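PDB 6LUM: succinate dehydrogenase subunit A from Mycolicibacterium smegmatis MC2 51, which probably oxidises succinate to fumarate on its bound FAD, as the flavoprotein subunit of a trimeric, membrane-anchored succinate dehydrogenase of the electron transfer chain. Local coordinates for residues P233-M237 with V356-P361; G73-D79 with V388-N394. All coordinates share one frame. Residues are numbered along the deposited sequence.

Contact 1 (P233-M237 with V356-P361); sequences PLEDM and VMGGIP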
ATOM      1  N   PRO D 233     -36.859  16.268  29.701  1.00 18.94           N
ATOM      2  CA  PRO D 233     -37.254  17.676  29.680  1.00 18.94           C
ATOM      3  C   PRO D 233     -36.645  18.451  28.518  1.00 18.94           C
ATOM      4  O   PRO D 233     -35.722  17.997  27.843  1.00 18.94           O
ATOM      5  CB  PRO D 233     -36.704  18.188  31.009  1.00 18.94           C
ATOM      6  CG  PRO D 233     -35.498  17.410  31.198  1.00 18.94           C
ATOM      7  CD  PRO D 233     -35.763  16.045  30.656  1.00 18.94           C
ATOM      8  N   LEU D 234     -37.183  19.648  28.303  1.00 18.44           N
ATOM      9  CA  LEU D 234     -36.636  20.594  27.340  1.00 18.44           C
ATOM     10  C   LEU D 234     -36.444  21.930  28.032  1.00 18.44           C
ATOM     11  O   LEU D 234     -37.307  22.368  28.791  1.00 18.44           O
ATOM     12  CB  LEU D 234     -37.547  20.768  26.130  1.00 18.44           C
ATOM     13  CG  LEU D 234     -37.472  19.725  25.024  1.00 18.44           C
ATOM     14  CD1 LEU D 234     -38.184  20.237  23.820  1.00 18.44           C
ATOM     15  CD2 LEU D 234     -36.054  19.411  24.688  1.00 18.44           C
ATOM     16  N   GLU D 235     -35.327  22.585  27.754  1.00 26.64           N
ATOM     17  CA  GLU D 235     -34.869  23.716  28.545  1.00 26.64           C
ATOM     18  C   GLU D 235     -34.863  24.988  27.714  1.00 26.64           C
ATOM     19  O   GLU D 235     -34.311  25.006  26.614  1.00 26.64           O
ATOM     20  CB  GLU D 235     -33.470  23.443  29.090  1.00 26.64           C
ATOM     21  CG  GLU D 235     -32.984  24.448  30.098  1.00 26.64           C
ATOM     22  CD  GLU D 235     -31.481  24.447  30.243  1.00 26.64           C
ATOM     23  OE1 GLU D 235     -30.899  23.385  30.530  1.00 26.64           O
ATOM     24  OE2 GLU D 235     -30.872  25.518  30.067  1.00 26.64           O
ATOM     25  N   ASP D 236     -35.479  26.044  28.244  1.00 28.52           N
ATOM     26  CA  ASP D 236     -35.347  27.398  27.704  1.00 28.52           C
ATOM     27  C   ASP D 236     -35.829  27.501  26.262  1.00 28.52           C
ATOM     28  O   ASP D 236     -35.149  28.054  25.403  1.00 28.52           O
ATOM     29  CB  ASP D 236     -33.900  27.876  27.805  1.00 28.52           C
ATOM     30  CG  ASP D 236     -33.671  28.802  28.969  1.00 28.52           C
ATOM     31  OD1 ASP D 236     -34.664  29.263  29.566  1.00 28.52           O
ATOM     32  OD2 ASP D 236     -32.492  29.076  29.280  1.00 28.52           O
ATOM     33  N   MET D 237     -37.028  26.994  25.998  1.00 22.55           N
ATOM     34  CA  MET D 237     -37.512  26.925  24.626  1.00 22.55           C
ATOM     35  C   MET D 237     -38.242  28.177  24.171  1.00 22.55           C
ATOM     36  O   MET D 237     -38.561  28.286  22.987  1.00 22.55           O
ATOM     37  CB  MET D 237     -38.423  25.717  24.448  1.00 22.55           C
ATOM     38  CG  MET D 237     -37.681  24.443  24.166  1.00 22.55           C
ATOM     39  SD  MET D 237     -36.974  24.390  22.527  1.00 22.55           S
ATOM     40  CE  MET D 237     -38.452  24.469  21.533  1.00 22.55           C
ATOM     41  N   VAL D 356     -32.788  28.967  17.826  1.00 16.12           N
ATOM     42  CA  VAL D 356     -33.434  28.624  19.086  1.00 16.12           C
ATOM     43  C   VAL D 356     -32.339  28.456  20.128  1.00 16.12           C
ATOM     44  O   VAL D 356     -31.433  27.633  19.964  1.00 16.12           O
ATOM     45  CB  VAL D 356     -34.308  27.365  18.963  1.00 16.12           C
ATOM     46  CG1 VAL D 356     -33.527  26.190  18.433  1.00 16.12           C
ATOM     47  CG2 VAL D 356     -34.938  27.033  20.285  1.00 16.12           C
ATOM     48  N   MET D 357     -32.397  29.259  21.186  1.00 19.21           N
ATOM     49  CA  MET D 357     -31.379  29.155  22.220  1.00 19.21           C
ATOM     50  C   MET D 357     -31.644  28.030  23.205  1.00 19.21           C
ATOM     51  O   MET D 357     -30.739  27.678  23.962  1.00 19.21           O
ATOM     52  CB  MET D 357     -31.231  30.475  22.975  1.00 19.21           C
ATOM     53  CG  MET D 357     -30.265  31.440  22.331  1.00 19.21           C
ATOM     54  SD  MET D 357     -30.880  32.353  20.926  1.00 19.21           S
ATOM     55  CE  MET D 357     -31.849  33.584  21.763  1.00 19.21           C
ATOM     56  N   GLY D 358     -32.842  27.456  23.214  1.00 17.99           N
ATOM     57  CA  GLY D 358     -33.143  26.317  24.049  1.00 17.99           C
ATOM     58  C   GLY D 358     -32.789  25.004  23.386  1.00 17.99           C
ATOM     59  O   GLY D 358     -32.091  24.947  22.374  1.00 17.99           O
ATOM     60  N   GLY D 359     -33.273  23.932  23.982  1.00 14.19           N
ATOM     61  CA  GLY D 359     -33.032  22.609  23.458  1.00 14.19           C
ATOM     62  C   GLY D 359     -32.899  21.605  24.580  1.00 14.19           C
ATOM     63  O   GLY D 359     -33.360  21.837  25.686  1.00 14.19           O
ATOM     64  N   ILE D 360     -32.258  20.488  24.258  1.00 13.11           N
ATOM     65  CA  ILE D 360     -32.046  19.379  25.184  1.00 13.11           C
ATOM     66  C   ILE D 360     -31.023  19.779  26.236  1.00 13.11           C
ATOM     67  O   ILE D 360     -29.891  20.115  25.883  1.00 13.11           O
ATOM     68  CB  ILE D 360     -31.569  18.126  24.440  1.00 13.11           C
ATOM     69  CG1 ILE D 360     -32.437  17.853  23.223  1.00 13.11           C
ATOM     70  CG2 ILE D 360     -31.591  16.947  25.349  1.00 13.11           C
ATOM     71  CD1 ILE D 360     -31.805  16.911  22.257  1.00 13.11           C
ATOM     72  N   PRO D 361     -31.348  19.728  27.528  1.00 16.10           N
ATOM     73  CA  PRO D 361     -30.413  20.208  28.552  1.00 16.10           C
ATOM     74  C   PRO D 361     -29.295  19.203  28.774  1.00 16.10           C
ATOM     75  O   PRO D 361     -29.548  18.051  29.121  1.00 16.10           O
ATOM     76  CB  PRO D 361     -31.299  20.341  29.790  1.00 16.10           C
ATOM     77  CG  PRO D 361     -32.320  19.325  29.596  1.00 16.10           C
ATOM     78  CD  PRO D 361     -32.573  19.193  28.132  1.00 16.10           C
TER
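A single antiparallel beta bridge in the buried interior of the FAD-binding flavoprotein fold joins the short strand 234-235 to the chain entering strand 360-361, the two segments running 157° apart. Pro-233 opens the contact by touching Pro-361 ring to ring, Pro-233 CG to Pro-361 CG 4.0 Å. Leu-234 comes next; its CA-to-CB bond points sideways, but the end of the side chain reaches Ile-360, with Leu-234 CD2 4.2 Å from Ile-360 CG1, and it also packs on Leu-224 and Phe-228 of helix 223-229. Glu-235 forms the bridge itself, a hydrogen-bonded pair with Gly-359: Glu-235 N donates to Gly-359 O and Gly-359 N to Glu-235 O, both at 3.0 Å. Its side chain crosses over Pro-361, OE1 lying 3.2 Å from Pro-361 CB, and pairs with Lys-570 in a salt bridge. Since Leu-234 and Asp-236 bond through their backbones to strand 550-556, the bridge ties that antiparallel sheet to the segment leading away from strand 352-356, whose Val-356 side chain lies about 8 Å from FAD. Asp-236 has positive phi and turns the chain out of the strand; its OD2 is hydrogen-bonded to His-551, while Gly-358 CA makes a CA-H...O contact with Asp-236 O at 3.0 Å; a CB on Gly-358 would collide with both Asp-236 O and Glu-235 O. Gly-359 has backbone angles that would jam a CB against the preceding carbonyl. Met-237 closes the contact from the side, its SD 4.0 Å from Gly-359 N and 4.0 Å from Val-356 CG2.

Contact 2 (G73-D79 with V388-N394); sequences GGDYLAD and VSVHGAN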
ATOM      1  N   GLY D  73     -23.642  39.242  26.301  1.00 31.94           N
ATOM      2  CA  GLY D  73     -24.568  39.107  25.191  1.00 31.94           C
ATOM      3  C   GLY D  73     -25.720  38.184  25.517  1.00 31.94           C
ATOM      4  O   GLY D  73     -26.862  38.448  25.139  1.00 31.94           O
ATOM      5  N   GLY D  74     -25.444  37.106  26.243  1.00 32.06           N
ATOM      6  CA  GLY D  74     -26.498  36.226  26.706  1.00 32.06           C
ATOM      7  C   GLY D  74     -27.500  36.849  27.653  1.00 32.06           C
ATOM      8  O   GLY D  74     -28.427  36.159  28.080  1.00 32.06           O
ATOM      9  N   ASP D  75     -27.345  38.124  27.994  1.00 37.75           N
ATOM     10  CA  ASP D  75     -28.249  38.819  28.911  1.00 37.75           C
ATOM     11  C   ASP D  75     -28.313  38.127  30.269  1.00 37.75           C
ATOM     12  O   ASP D  75     -29.364  38.072  30.906  1.00 37.75           O
ATOM     13  CB  ASP D  75     -29.645  38.963  28.312  1.00 37.75           C
ATOM     14  CG  ASP D  75     -30.367  40.179  28.828  1.00 37.75           C
ATOM     15  OD1 ASP D  75     -29.991  40.674  29.906  1.00 37.75           O
ATOM     16  OD2 ASP D  75     -31.309  40.645  28.161  1.00 37.75           O
ATOM     17  N   TYR D  76     -27.178  37.595  30.711  1.00 40.14           N
ATOM     18  CA  TYR D  76     -27.023  37.040  32.054  1.00 40.14           C
ATOM     19  C   TYR D  76     -27.982  35.876  32.287  1.00 40.14           C
ATOM     20  O   TYR D  76     -28.707  35.816  33.280  1.00 40.14           O
ATOM     21  CB  TYR D  76     -27.192  38.130  33.113  1.00 40.14           C
ATOM     22  CG  TYR D  76     -26.152  39.208  32.978  1.00 40.14           C
ATOM     23  CD1 TYR D  76     -24.805  38.909  33.106  1.00 40.14           C
ATOM     24  CD2 TYR D  76     -26.507  40.513  32.693  1.00 40.14           C
ATOM     25  CE1 TYR D  76     -23.849  39.878  32.968  1.00 40.14           C
ATOM     26  CE2 TYR D  76     -25.557  41.488  32.554  1.00 40.14           C
ATOM     27  CZ  TYR D  76     -24.230  41.166  32.693  1.00 40.14           C
ATOM     28  OH  TYR D  76     -23.275  42.140  32.557  1.00 40.14           O
ATOM     29  N   LEU D  77     -27.968  34.947  31.336  1.00 32.66           N
ATOM     30  CA  LEU D  77     -28.620  33.659  31.517  1.00 32.66           C
ATOM     31  C   LEU D  77     -27.732  32.521  31.039  1.00 32.66           C
ATOM     32  O   LEU D  77     -28.156  31.365  31.088  1.00 32.66           O
ATOM     33  CB  LEU D  77     -29.955  33.610  30.790  1.00 32.66           C
ATOM     34  CG  LEU D  77     -30.996  32.684  31.405  1.00 32.66           C
ATOM     35  CD1 LEU D  77     -31.503  33.278  32.688  1.00 32.66           C
ATOM     36  CD2 LEU D  77     -32.125  32.451  30.443  1.00 32.66           C
ATOM     37  N   ALA D  78     -26.524  32.811  30.572  1.00 30.27           N
ATOM     38  CA  ALA D  78     -25.573  31.779  30.212  1.00 30.27           C
ATOM     39  C   ALA D  78     -24.960  31.174  31.468  1.00 30.27           C
ATOM     40  O   ALA D  78     -25.090  31.706  32.568  1.00 30.27           O
ATOM     41  CB  ALA D  78     -24.484  32.351  29.308  1.00 30.27           C
ATOM     42  N   ASP D  79     -24.288  30.043  31.299  1.00 37.37           N
ATOM     43  CA  ASP D  79     -23.563  29.406  32.387  1.00 37.37           C
ATOM     44  C   ASP D  79     -22.083  29.714  32.230  1.00 37.37           C
ATOM     45  O   ASP D  79     -21.483  29.379  31.201  1.00 37.37           O
ATOM     46  CB  ASP D  79     -23.801  27.900  32.409  1.00 37.37           C
ATOM     47  CG  ASP D  79     -25.215  27.542  32.800  1.00 37.37           C
ATOM     48  OD1 ASP D  79     -25.860  28.355  33.491  1.00 37.37           O
ATOM     49  OD2 ASP D  79     -25.683  26.447  32.426  1.00 37.37           O
ATOM     50  N   VAL D 388     -26.520  23.500  26.413  1.00 19.63           N
ATOM     51  CA  VAL D 388     -25.578  23.647  27.510  1.00 19.63           C
ATOM     52  C   VAL D 388     -25.762  24.990  28.191  1.00 19.63           C
ATOM     53  O   VAL D 388     -25.279  25.192  29.310  1.00 19.63           O
ATOM     54  CB  VAL D 388     -24.142  23.486  26.972  1.00 19.63           C
ATOM     55  CG1 VAL D 388     -23.132  23.464  28.095  1.00 19.63           C
ATOM     56  CG2 VAL D 388     -24.035  22.251  26.124  1.00 19.63           C
ATOM     57  N   SER D 389     -26.503  25.892  27.541  1.00 24.14           N
ATOM     58  CA  SER D 389     -26.698  27.278  27.960  1.00 24.14           C
ATOM     59  C   SER D 389     -25.387  28.047  27.884  1.00 24.14           C
ATOM     60  O   SER D 389     -24.946  28.668  28.848  1.00 24.14           O
ATOM     61  CB  SER D 389     -27.324  27.370  29.347  1.00 24.14           C
ATOM     62  OG  SER D 389     -26.469  26.794  30.308  1.00 24.14           O
ATOM     63  N   VAL D 390     -24.757  27.983  26.719  1.00 24.05           N
ATOM     64  CA  VAL D 390     -23.655  28.871  26.390  1.00 24.05           C
ATOM     65  C   VAL D 390     -24.167  30.227  25.944  1.00 24.05           C
ATOM     66  O   VAL D 390     -23.626  31.260  26.334  1.00 24.05           O
ATOM     67  CB  VAL D 390     -22.784  28.235  25.301  1.00 24.05           C
ATOM     68  CG1 VAL D 390     -21.667  29.155  24.966  1.00 24.05           C
ATOM     69  CG2 VAL D 390     -22.268  26.910  25.756  1.00 24.05           C
ATOM     70  N   HIS D 391     -25.210  30.233  25.125  1.00 24.84           N
ATOM     71  CA  HIS D 391     -25.774  31.457  24.590  1.00 24.84           C
ATOM     72  C   HIS D 391     -26.768  32.110  25.527  1.00 24.84           C
ATOM     73  O   HIS D 391     -27.015  33.310  25.404  1.00 24.84           O
ATOM     74  CB  HIS D 391     -26.455  31.174  23.254  1.00 24.84           C
ATOM     75  CG  HIS D 391     -25.667  30.279  22.355  1.00 24.84           C
ATOM     76  ND1 HIS D 391     -24.513  30.688  21.727  1.00 24.84           N
ATOM     77  CD2 HIS D 391     -25.866  28.997  21.978  1.00 24.84           C
ATOM     78  CE1 HIS D 391     -24.033  29.695  21.004  1.00 24.84           C
ATOM     79  NE2 HIS D 391     -24.835  28.658  21.139  1.00 24.84           N
ATOM     80  N   GLY D 392     -27.351  31.357  26.446  1.00 25.82           N
ATOM     81  CA  GLY D 392     -28.242  31.943  27.417  1.00 25.82           C
ATOM     82  C   GLY D 392     -29.524  32.471  26.821  1.00 25.82           C
ATOM     83  O   GLY D 392     -30.340  31.702  26.315  1.00 25.82           O
ATOM     84  N   ALA D 393     -29.715  33.783  26.876  1.00 24.32           N
ATOM     85  CA  ALA D 393     -30.953  34.405  26.446  1.00 24.32           C
ATOM     86  C   ALA D 393     -30.816  35.152  25.135  1.00 24.32           C
ATOM     87  O   ALA D 393     -31.798  35.723  24.658  1.00 24.32           O
ATOM     88  CB  ALA D 393     -31.465  35.359  27.522  1.00 24.32           C
ATOM     89  N   ASN D 394     -29.630  35.174  24.548  1.00 26.67           N
ATOM     90  CA  ASN D 394     -29.434  35.800  23.253  1.00 26.67           C
ATOM     91  C   ASN D 394     -28.116  35.308  22.694  1.00 26.67           C
ATOM     92  O   ASN D 394     -27.125  35.233  23.415  1.00 26.67           O
ATOM     93  CB  ASN D 394     -29.429  37.323  23.346  1.00 26.67           C
ATOM     94  CG  ASN D 394     -29.089  37.971  22.039  1.00 26.67           C
ATOM     95  OD1 ASN D 394     -27.926  38.065  21.665  1.00 26.67           O
ATOM     96  ND2 ASN D 394     -30.107  38.424  21.325  1.00 26.67           N
TER
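Two irregular loops of the FAD-binding fold meet here: the link between helices 63-73 and 80-100, which opens with a Schellman motif ending at Asp-75, and the approach to helix 399-421, which folds into a type II' beta turn from His-391 to Asn-394. Ser-389 has the most surface covered. It faces the other loop with positive phi and accepts a hydrogen bond from Asp-79 N through Ser-389 O (2.9 Å), while Ala-78 CA makes a CA-H...O contact with the same oxygen at 3.5 Å. The bonded amide belongs to the N-cap residue of helix 80-100, so the bond joins the start of that helix to 388-394. Ala-393, second in buried area, holds the other end: Ala-393 N donates to Gly-74 O (3.0 Å), and its methyl lies 4.0 Å from Leu-77 CB, measured from Ala-393 CB. Leu-77, between Gly-74 and Asp-79 in sequence, points its CA-to-CB bond toward the turn and also packs on His-551. Glycines let the backbones close in: a CB on Gly-392 would strike Ala-78 N, and one on Gly-74 would strike His-391 O. The turn sits near the flavin, with the His-391 side chain about 6 Å from FAD and its NE2 hydrogen-bonded to Asp-403. Asp-75, the positive-phi residue of the Schellman motif, forms a salt bridge with Arg-543, and Gly-74 CA approaches Asn-394 O to 3.5 Å in a CA-H...O contact.

Contacts 1 and 2 are neighbours in the FAD-binding region, their centres about 12 Å apart. Along the chain the order is 73-79, 233-237, 356-361, 388-394, so the outer pair belongs to contact 2 and encloses the pair of contact 1. They touch directly: Met-357 CE lies 3.6 Å from Ala-393 O, and Asp-236 OD2 lies 3.6 Å from Leu-77 CD2. Strand 360-361 runs parallel to strand 386-387, which leads straight into 388-394, and His-551 of strand 550-556 meets side chains from both contacts. Together they connect distant parts of the sequence close to the flavin, which Val-356 and His-391 approach from the two contacts.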